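Local coordinates for protein PKS (Streptomyces albus, PDB 4OQJ) that acts as a ketosynthase domain of the oxazolomycin polyketide synthase, a thiolase-fold enzyme that joins acyl units by decarboxylative condensation, at the interface of chains A and B. Numbering follows the deposited sequence. Chains: chain A/B, PKS.

Chain A leaves contact 2 at A:Lys169, runs through helix 171-180 into contact 1, and returns along strand 186-190 to the active-site turn of contact 2. One continuous stretch of chain A contributes to both patches, whose C-alpha centres lie about 24 Å apart, although they share no residue. Contact 1 presses a loop of chain B, just beyond its strand 280-289, against the end of that helix; contact 2 lies beside the two-fold axis, where Lys169 of each chain meets its copy. Uncharged groups hydrogen-bond in the first, the second adds salt bridges to its hydrogen bonds, and the pairing is consistent with the dimer typical of ketosynthases.

Contact 1: the interface of chains A and B. Residues chain A 177-178, 180-183; chain B 290-293.
The backbones of A:Asn181 and B:Gly291, both with positive phi, turn so that the loop 290-293 of chain B meets the last turn of helix 171-180 and the residues after it. The contact is a helix-end cap supplied by a neighbouring subunit. B:Ser292 does the capping: its hydroxyl OG lies 2.6 Å from the carbonyl A:Tyr178 O, in the last turn of the helix, to which it donates from well above the carbonyl plane. The backbone A:Asn181 N lies 3.1 Å from the same OG, but its N-H points aside, which makes this a contact and not a hydrogen bond.

A:Asn181 replies with its side-chain amide. With CG anti to its backbone N (chi1 -164°), OD1 reaches B:Ser292 N at 2.8 Å in a nearly straight bond, 173° at H. B:Ser292 is thus held at two points, through its hydroxyl and its backbone N-H, while A:Asn181 CB packs on B:Ser292 CB. A water extends the grip, held by A:Asn181 OD1 and B:Asp290 O; its link to B:Asp293 N is less certain, because B:Asp293 is poorly ordered. Ser292 also belongs to a potassium site with Lys294, which may help to shape this loop. At the flanks, A:Tyr178 brings ring atom CD1 to 3.4 Å from B:Gly291 O, and A:Cys183 SG rests 3.9 Å from B:Gly291 CA.

Contact 2: the interface of chains A and B. Residues chain A 139-140, 169, 190-192, 195; chain B 164, 168-170.
A:Thr191 and A:Ala192 begin the conserved TACS motif of ketosynthases, and A:Asn190 at the end of strand 186-190 leads into it; this turn into helix 195-209 carries the nucleophilic cysteine directly after A:Ala192, and B:Asp170 reaches across the interface to hold it. One carboxylate oxygen, B:Asp170 OD2, takes two donors. The backbone A:Ala192 N approaches its anti lone pair at 3.0 Å, whereas the amide A:Asn190 ND2 comes from above the carboxylate plane at 3.2 Å. Amide and carboxylate are turned 63° apart, and A:Asn190 CB packs against B:Asp170 CG.

The other oxygen, B:Asp170 OD1, offers its syn lone pair to the ammonium group of A:Lys169, with NZ 2.6 Å away. That NZ forms a second salt bridge to B:Asp168 OD2 at 2.8 Å, entering from above this second carboxylate plane. A:Lys169 bends at chi2 (-126°) and is extended beyond, which carries NZ between the two aspartates while its side chain crosses each at about a right angle. The paired acids probably stabilise its positive charge. Farther back, the CG atoms of A:Lys169 and B:Lys169 pass 4.0 Å apart, the chains running in opposite directions next to the symmetry axis.

A:Leu140 closes the flank with both branches: CD1 lies against the B:Asp168 carboxylate and CD2 sits 3.9 Å from CG of the selenomethionine B:Met164. A second shell steadies the active-site turn from within chain A, where A:Thr195 OG1 accepts from A:Thr191 N and donates to a lone pair of A:Ala192 O at 2.7 Å.

Contact 1: the interface of chains A and B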
# COMPACT_ATOMS: atom_id res chain seq x y z
N ALA A 177 -2.52 -13.10 -6.77
CA ALA A 177 -2.96 -13.87 -5.60
C ALA A 177 -3.91 -14.98 -6.03
O ALA A 177 -3.82 -16.13 -5.56
CB ALA A 177 -3.61 -12.97 -4.59
N TYR A 178 -4.83 -14.66 -6.94
CA TYR A 178 -5.82 -15.63 -7.39
C TYR A 178 -5.20 -16.76 -8.20
O TYR A 178 -5.59 -17.93 -8.07
CB TYR A 178 -6.90 -14.94 -8.22
CG TYR A 178 -7.91 -15.91 -8.77
CD1 TYR A 178 -8.76 -16.59 -7.91
CD2 TYR A 178 -7.99 -16.17 -10.14
CE1 TYR A 178 -9.68 -17.51 -8.39
CE2 TYR A 178 -8.93 -17.09 -10.64
CZ TYR A 178 -9.76 -17.76 -9.75
OH TYR A 178 -10.68 -18.68 -10.18
N LEU A 180 -1.86 -17.67 -8.32
CA LEU A 180 -0.77 -18.38 -7.63
C LEU A 180 -1.16 -18.96 -6.26
O LEU A 180 -0.40 -19.72 -5.68
CB LEU A 180 0.43 -17.45 -7.45
CG LEU A 180 1.04 -16.84 -8.72
CD1 LEU A 180 2.39 -16.21 -8.40
CD2 LEU A 180 1.19 -17.88 -9.81
N ASN A 181 -2.35 -18.59 -5.77
CA ASN A 181 -2.86 -18.94 -4.42
C ASN A 181 -2.12 -18.26 -3.27
O ASN A 181 -1.58 -18.91 -2.37
CB ASN A 181 -2.84 -20.46 -4.17
CG ASN A 181 -3.72 -20.85 -2.98
OD1 ASN A 181 -4.81 -20.31 -2.80
ND2 ASN A 181 -3.24 -21.78 -2.16
N LEU A 182 -2.13 -16.93 -3.28
CA LEU A 182 -1.53 -16.14 -2.21
C LEU A 182 -2.68 -15.63 -1.36
O LEU A 182 -3.55 -14.92 -1.88
CB LEU A 182 -0.69 -14.99 -2.79
CG LEU A 182 0.24 -15.36 -3.93
CD1 LEU A 182 1.08 -14.17 -4.35
CD2 LEU A 182 1.14 -16.54 -3.55
N CYS A 183 -2.72 -16.01 -0.09
CA CYS A 183 -3.84 -15.70 0.80
C CYS A 183 -3.54 -14.62 1.82
O CYS A 183 -4.39 -14.28 2.65
CB CYS A 183 -4.29 -16.97 1.51
SG CYS A 183 -4.81 -18.24 0.35
N ASP B 290 -8.53 -14.21 -0.77
CA ASP B 290 -9.14 -15.53 -0.96
C ASP B 290 -8.18 -16.57 -1.52
O ASP B 290 -8.33 -17.78 -1.27
CB ASP B 290 -10.34 -15.44 -1.90
CG ASP B 290 -11.47 -14.63 -1.33
OD1 ASP B 290 -11.55 -14.53 -0.09
OD2 ASP B 290 -12.27 -14.09 -2.12
N GLY B 291 -7.20 -16.12 -2.30
CA GLY B 291 -6.32 -17.04 -2.98
C GLY B 291 -7.10 -17.76 -4.07
O GLY B 291 -8.04 -17.20 -4.64
N SER B 292 -6.73 -19.01 -4.34
CA SER B 292 -7.23 -19.72 -5.51
C SER B 292 -8.51 -20.51 -5.26
O SER B 292 -9.20 -20.88 -6.20
CB SER B 292 -6.16 -20.69 -6.04
OG SER B 292 -5.04 -19.98 -6.54
N ASP B 293 -8.80 -20.80 -4.00
CA ASP B 293 -9.80 -21.84 -3.70
C ASP B 293 -11.23 -21.27 -3.75
O ASP B 293 -11.87 -21.01 -2.72
CB ASP B 293 -9.50 -22.47 -2.34
CG ASP B 293 -10.40 -23.65 -2.03
OD1 ASP B 293 -11.05 -24.18 -2.96
OD2 ASP B 293 -10.44 -24.05 -0.84
O HOH W 1 -7.17 -20.25 -1.49

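Contact 2: the interface of chains A and B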
# COMPACT_ATOMS: atom_id res chain seq x y z
N GLY A 139 3.16 0.31 -14.00
CA GLY A 139 3.24 1.66 -14.53
C GLY A 139 1.98 2.05 -15.26
O GLY A 139 1.02 1.30 -15.31
N LEU A 140 1.99 3.26 -15.79
CA LEU A 140 0.91 3.78 -16.60
C LEU A 140 0.47 2.74 -17.62
O LEU A 140 1.32 2.19 -18.32
CB LEU A 140 1.36 5.05 -17.32
CG LEU A 140 0.37 5.65 -18.32
CD1 LEU A 140 -0.89 6.19 -17.61
CD2 LEU A 140 1.05 6.75 -19.13
N LYS A 169 -5.02 -0.72 -12.36
CA LYS A 169 -3.86 -0.98 -11.49
C LYS A 169 -4.19 -1.90 -10.32
O LYS A 169 -3.36 -2.69 -9.88
CB LYS A 169 -3.30 0.34 -10.94
CG LYS A 169 -2.83 1.30 -12.01
CD LYS A 169 -1.39 1.76 -11.77
CE LYS A 169 -0.95 2.70 -12.87
NZ LYS A 169 0.36 3.31 -12.58
N ASN A 190 1.36 2.01 -5.40
CA ASN A 190 1.91 2.84 -6.46
C ASN A 190 2.39 4.20 -5.93
O ASN A 190 1.61 4.92 -5.31
CB ASN A 190 0.84 3.06 -7.53
CG ASN A 190 0.67 1.86 -8.43
OD1 ASN A 190 -0.24 1.04 -8.24
ND2 ASN A 190 1.55 1.74 -9.41
N THR A 191 3.66 4.52 -6.19
CA THR A 191 4.23 5.82 -5.84
C THR A 191 5.18 6.27 -6.95
O THR A 191 6.23 6.85 -6.69
CB THR A 191 5.00 5.76 -4.49
OG1 THR A 191 6.07 4.81 -4.59
CG2 THR A 191 4.06 5.32 -3.36
N ALA A 192 4.81 5.98 -8.18
CA ALA A 192 5.65 6.29 -9.34
C ALA A 192 7.05 5.64 -9.22
O ALA A 192 7.14 4.46 -8.94
CB ALA A 192 5.75 7.82 -9.53
N THR A 195 7.93 3.14 -6.46
CA THR A 195 7.00 2.05 -6.20
C THR A 195 7.65 0.76 -5.70
O THR A 195 7.17 0.15 -4.75
CB THR A 195 6.19 1.70 -7.49
OG1 THR A 195 5.33 2.80 -7.81
CG2 THR A 195 5.37 0.44 -7.30
N MSE B 164 -0.19 12.18 -17.65
CA MSE B 164 0.11 11.06 -16.76
C MSE B 164 0.23 11.51 -15.30
O MSE B 164 -0.32 10.86 -14.40
CB MSE B 164 1.41 10.37 -17.19
CG MSE B 164 1.87 9.26 -16.24
SE MSE B 164 3.68 8.63 -16.65
CE MSE B 164 4.67 10.12 -15.82
N ASP B 168 -2.68 9.45 -13.43
CA ASP B 168 -2.39 8.07 -13.06
C ASP B 168 -2.65 7.88 -11.55
O ASP B 168 -2.54 8.82 -10.75
CB ASP B 168 -0.96 7.70 -13.45
CG ASP B 168 -0.82 6.21 -13.76
OD1 ASP B 168 -1.86 5.53 -13.89
OD2 ASP B 168 0.33 5.74 -13.89
N LYS B 169 -3.03 6.66 -11.18
CA LYS B 169 -3.42 6.35 -9.79
C LYS B 169 -2.34 6.72 -8.78
O LYS B 169 -2.64 7.12 -7.65
CB LYS B 169 -3.74 4.86 -9.65
CG LYS B 169 -4.88 4.39 -10.53
CD LYS B 169 -5.96 3.66 -9.73
CE LYS B 169 -7.09 3.23 -10.64
NZ LYS B 169 -8.06 2.37 -9.93
N ASP B 170 -1.09 6.57 -9.21
CA ASP B 170 0.09 6.81 -8.39
C ASP B 170 0.12 8.17 -7.74
O ASP B 170 0.85 8.36 -6.76
CB ASP B 170 1.38 6.71 -9.21
CG ASP B 170 1.51 5.42 -9.94
OD1 ASP B 170 0.58 5.06 -10.69
OD2 ASP B 170 2.57 4.75 -9.77